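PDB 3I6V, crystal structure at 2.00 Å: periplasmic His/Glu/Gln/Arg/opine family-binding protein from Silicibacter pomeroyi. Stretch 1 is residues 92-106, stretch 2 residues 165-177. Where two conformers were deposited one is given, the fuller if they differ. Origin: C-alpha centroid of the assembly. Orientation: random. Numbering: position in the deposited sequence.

Stretch 1 (92-106) TASSYVATSDGADLS
Stretch 2 (165-177) GELMFVGDDVPLG

Residues of about 93-98 form an extended strand, with phi from -72° to -147° and psi from 139° to 176°. Strand 168-170 and a weakly bonded segment at about 172-175 run antiparallel to it, at 125° and 144° between N-to-C directions. The chain turns a corner at Gly 171, phi/psi 74°/-159°, so the strands before and after it belong to different sheets or faces.

Register follows from reciprocal amide pairs. Ala 98 N donates to Met 168 O and Met 168 N to Ala 98 O, both 2.9 Å; Ser 94 N to Val 174 O and Val 174 N to Ser 94 O are both 2.7 Å. Between these pairs, Val 170 N reaches Tyr 96 O at 3.1 Å, but the return bond is replaced by water 2, which accepts from Tyr 96 N (2.8 Å), donates to Val 170 O (2.7 Å) and donates a weak bond to Asp 172 O (3.0 Å), bridging the corner. Val 97 and Phe 169 form a non-hydrogen-bonded pair, CA to CA 4.6 Å. Beyond the strand, Ser 100 to Ala 103 make a type I turn closed by a weak bond, Ala 103 N to Ser 100 O, 3.3 Å.

Tyr 96, Ala 98, Met 168 and Val 170 share one face. Val 170 (chi1 m) packs its CG2 3.6 Å from Leu 105 CD2 (Leu 105 m, t), 3.8 Å from Tyr 96 CB (chi1 m, chi2 88°) and 3.9 Å from Ala 98 CB. Met 168 (chi1 p, chi2 -148°, chi3 p) brings SD 3.2 Å from Asp 101 OD2. A CB on Gly 171 would lie 2.8 Å from Leu 105 CD1, a clash.

On the other face, Val 97 (t) sets CG2 3.5 Å from Phe 169 CD2 (Phe 169 chi1 m, chi2 116°) and CG1 3.9 Å from Leu 167 CB. Ser 95 OG (chi1 m) donates to Asp 173 OD1 (chi1 m) at 2.9 Å, adding a side-chain tie beside the Ser 94-Val 174 pair.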

# COMPACT_ATOMS: atom_id res chain seq x y z
N THR A 92 7.10 -0.31 7.17
CA THR A 92 6.35 0.31 8.30
C THR A 92 5.36 -0.68 8.94
O THR A 92 5.03 -1.70 8.35
CB THR A 92 5.67 1.65 7.92
OG1 THR A 92 4.85 1.46 6.77
CG2 THR A 92 6.74 2.76 7.60
N ALA A 93 4.90 -0.38 10.15
CA ALA A 93 4.17 -1.35 10.92
C ALA A 93 2.77 -1.63 10.38
O ALA A 93 2.22 -0.86 9.57
CB ALA A 93 4.10 -0.91 12.39
N SER A 94 2.20 -2.73 10.84
CA SER A 94 0.77 -3.00 10.74
C SER A 94 0.19 -2.88 12.15
O SER A 94 0.90 -3.10 13.15
CB SER A 94 0.55 -4.38 10.18
OG SER A 94 0.97 -4.45 8.83
N SER A 95 -1.10 -2.53 12.23
CA SER A 95 -1.74 -2.23 13.52
C SER A 95 -3.19 -2.66 13.52
O SER A 95 -3.79 -2.83 12.45
CB SER A 95 -1.71 -0.73 13.82
OG SER A 95 -0.42 -0.20 13.71
N TYR A 96 -3.74 -2.82 14.72
CA TYR A 96 -5.15 -3.11 14.90
C TYR A 96 -5.89 -1.81 15.20
O TYR A 96 -5.39 -0.96 15.94
CB TYR A 96 -5.41 -4.09 16.03
CG TYR A 96 -4.86 -5.48 15.83
CD1 TYR A 96 -3.56 -5.79 16.22
CD2 TYR A 96 -5.65 -6.48 15.27
CE1 TYR A 96 -3.03 -7.09 16.05
CE2 TYR A 96 -5.15 -7.76 15.10
CZ TYR A 96 -3.85 -8.05 15.49
OH TYR A 96 -3.39 -9.32 15.30
N VAL A 97 -7.08 -1.70 14.64
CA VAL A 97 -7.96 -0.56 14.95
C VAL A 97 -9.35 -1.07 15.30
O VAL A 97 -9.85 -1.99 14.68
CB VAL A 97 -8.02 0.50 13.81
CG1 VAL A 97 -9.28 1.41 13.96
CG2 VAL A 97 -6.80 1.36 13.87
N ALA A 98 -9.95 -0.45 16.32
CA ALA A 98 -11.23 -0.90 16.83
C ALA A 98 -12.11 0.28 17.30
O ALA A 98 -11.66 1.43 17.32
CB ALA A 98 -10.99 -1.90 18.00
N THR A 99 -13.33 -0.03 17.71
CA THR A 99 -14.24 0.99 18.29
C THR A 99 -14.15 1.10 19.84
O THR A 99 -14.67 2.05 20.42
CB THR A 99 -15.70 0.75 17.88
OG1 THR A 99 -16.13 -0.53 18.37
CG2 THR A 99 -15.87 0.77 16.35
N SER A 100 -13.49 0.13 20.49
CA SER A 100 -13.23 0.23 21.94
C SER A 100 -11.86 -0.34 22.30
O SER A 100 -11.31 -1.15 21.56
CB SER A 100 -14.31 -0.47 22.76
OG SER A 100 -14.24 -1.88 22.58
N ASP A 101 -11.32 0.09 23.43
CA ASP A 101 -10.01 -0.38 23.88
C ASP A 101 -9.97 -1.88 24.19
O ASP A 101 -8.95 -2.55 23.97
CB ASP A 101 -9.50 0.46 25.06
CG ASP A 101 -9.07 1.86 24.63
OD1 ASP A 101 -9.06 2.78 25.48
OD2 ASP A 101 -8.75 2.07 23.43
N GLY A 102 -11.10 -2.42 24.63
CA GLY A 102 -11.18 -3.84 24.99
C GLY A 102 -11.70 -4.72 23.88
O GLY A 102 -12.26 -5.79 24.15
N ALA A 103 -11.53 -4.28 22.63
CA ALA A 103 -11.96 -5.10 21.49
C ALA A 103 -11.21 -6.43 21.54
O ALA A 103 -10.04 -6.46 21.88
CB ALA A 103 -11.69 -4.39 20.16
N ASP A 104 -11.92 -7.50 21.20
CA ASP A 104 -11.35 -8.83 21.17
C ASP A 104 -10.55 -9.07 19.86
O ASP A 104 -11.12 -9.42 18.81
CB ASP A 104 -12.47 -9.86 21.32
CG ASP A 104 -11.97 -11.29 21.28
OD1 ASP A 104 -10.74 -11.51 21.42
OD2 ASP A 104 -12.81 -12.18 21.08
N LEU A 105 -9.24 -8.91 19.95
CA LEU A 105 -8.33 -9.12 18.82
C LEU A 105 -8.18 -10.58 18.40
O LEU A 105 -7.49 -10.87 17.42
CB LEU A 105 -6.95 -8.52 19.11
CG LEU A 105 -6.89 -7.06 19.53
CD1 LEU A 105 -5.45 -6.54 19.54
CD2 LEU A 105 -7.82 -6.18 18.64
N SER A 106 -8.80 -11.50 19.13
CA SER A 106 -8.82 -12.89 18.73
C SER A 106 -10.21 -13.24 18.20
O SER A 106 -10.50 -14.37 17.90
CB SER A 106 -8.40 -13.81 19.88
OG SER A 106 -7.02 -13.65 20.18
N GLY A 165 -12.70 10.23 17.57
CA GLY A 165 -12.73 9.28 18.68
C GLY A 165 -13.57 8.02 18.50
O GLY A 165 -13.59 7.17 19.41
N GLU A 166 -14.25 7.86 17.37
CA GLU A 166 -15.01 6.62 17.13
C GLU A 166 -14.12 5.38 16.82
O GLU A 166 -14.58 4.23 16.90
CB GLU A 166 -16.05 6.79 16.02
CG GLU A 166 -17.04 7.98 16.24
CD GLU A 166 -18.07 7.72 17.34
OE1 GLU A 166 -18.26 6.54 17.73
OE2 GLU A 166 -18.69 8.71 17.80
N LEU A 167 -12.87 5.64 16.42
CA LEU A 167 -11.92 4.55 16.07
C LEU A 167 -10.64 4.81 16.81
O LEU A 167 -10.27 5.95 16.98
CB LEU A 167 -11.59 4.51 14.56
CG LEU A 167 -12.76 4.08 13.68
CD1 LEU A 167 -12.44 4.39 12.19
CD2 LEU A 167 -13.23 2.62 13.93
N MET A 168 -9.97 3.74 17.23
CA MET A 168 -8.73 3.91 17.96
C MET A 168 -7.76 2.72 17.73
O MET A 168 -8.18 1.60 17.48
CB MET A 168 -9.02 4.07 19.47
CG MET A 168 -9.75 2.85 20.10
SD MET A 168 -10.88 3.32 21.46
CE MET A 168 -12.13 4.19 20.51
N PHE A 169 -6.47 2.99 17.85
CA PHE A 169 -5.48 1.91 17.87
C PHE A 169 -5.60 1.05 19.14
O PHE A 169 -5.75 1.57 20.25
CB PHE A 169 -4.08 2.48 17.77
CG PHE A 169 -3.75 3.04 16.41
CD1 PHE A 169 -3.50 4.41 16.23
CD2 PHE A 169 -3.69 2.18 15.29
CE1 PHE A 169 -3.18 4.92 14.96
CE2 PHE A 169 -3.37 2.69 14.00
CZ PHE A 169 -3.10 4.06 13.84
N VAL A 170 -5.55 -0.27 18.96
CA VAL A 170 -5.54 -1.22 20.07
C VAL A 170 -4.40 -2.25 19.86
O VAL A 170 -4.00 -2.52 18.72
CB VAL A 170 -6.92 -1.92 20.21
CG1 VAL A 170 -7.99 -0.90 20.56
CG2 VAL A 170 -7.32 -2.62 18.93
N GLY A 171 -3.87 -2.78 20.95
CA GLY A 171 -2.82 -3.81 20.86
C GLY A 171 -1.49 -3.20 20.46
O GLY A 171 -1.25 -2.00 20.61
N ASP A 172 -0.60 -4.03 19.93
CA ASP A 172 0.73 -3.56 19.60
C ASP A 172 0.88 -3.56 18.09
O ASP A 172 0.24 -4.35 17.44
CB ASP A 172 1.78 -4.50 20.21
CG ASP A 172 1.62 -4.63 21.72
OD1 ASP A 172 1.06 -5.66 22.18
OD2 ASP A 172 2.02 -3.70 22.45
N ASP A 173 1.72 -2.68 17.58
CA ASP A 173 2.18 -2.73 16.20
C ASP A 173 2.86 -4.08 15.86
O ASP A 173 3.44 -4.72 16.72
CB ASP A 173 3.18 -1.60 15.97
CG ASP A 173 2.54 -0.20 16.01
OD1 ASP A 173 1.28 -0.07 16.00
OD2 ASP A 173 3.33 0.78 16.05
N VAL A 174 2.77 -4.49 14.59
CA VAL A 174 3.40 -5.73 14.10
C VAL A 174 4.20 -5.38 12.84
O VAL A 174 3.65 -4.82 11.87
CB VAL A 174 2.34 -6.82 13.76
CG1 VAL A 174 3.00 -8.14 13.32
CG2 VAL A 174 1.38 -7.06 14.93
N PRO A 175 5.51 -5.72 12.81
CA PRO A 175 6.26 -5.44 11.57
C PRO A 175 5.95 -6.51 10.52
O PRO A 175 6.03 -7.70 10.82
CB PRO A 175 7.74 -5.50 12.02
CG PRO A 175 7.70 -5.59 13.56
CD PRO A 175 6.37 -6.28 13.87
N LEU A 176 5.57 -6.11 9.30
CA LEU A 176 5.28 -7.10 8.26
C LEU A 176 5.80 -6.61 6.95
O LEU A 176 5.55 -5.45 6.59
CB LEU A 176 3.76 -7.36 8.14
CG LEU A 176 3.03 -8.21 9.15
CD1 LEU A 176 1.50 -8.25 8.84
CD2 LEU A 176 3.62 -9.67 9.18
N GLY A 177 6.53 -7.48 6.22
CA GLY A 177 6.83 -7.22 4.80
C GLY A 177 8.09 -6.41 4.59
O GLY A 177 8.64 -5.85 5.55
O HOH W 1 7.00 -3.49 9.05
O HOH W 2 -2.00 -2.49 16.92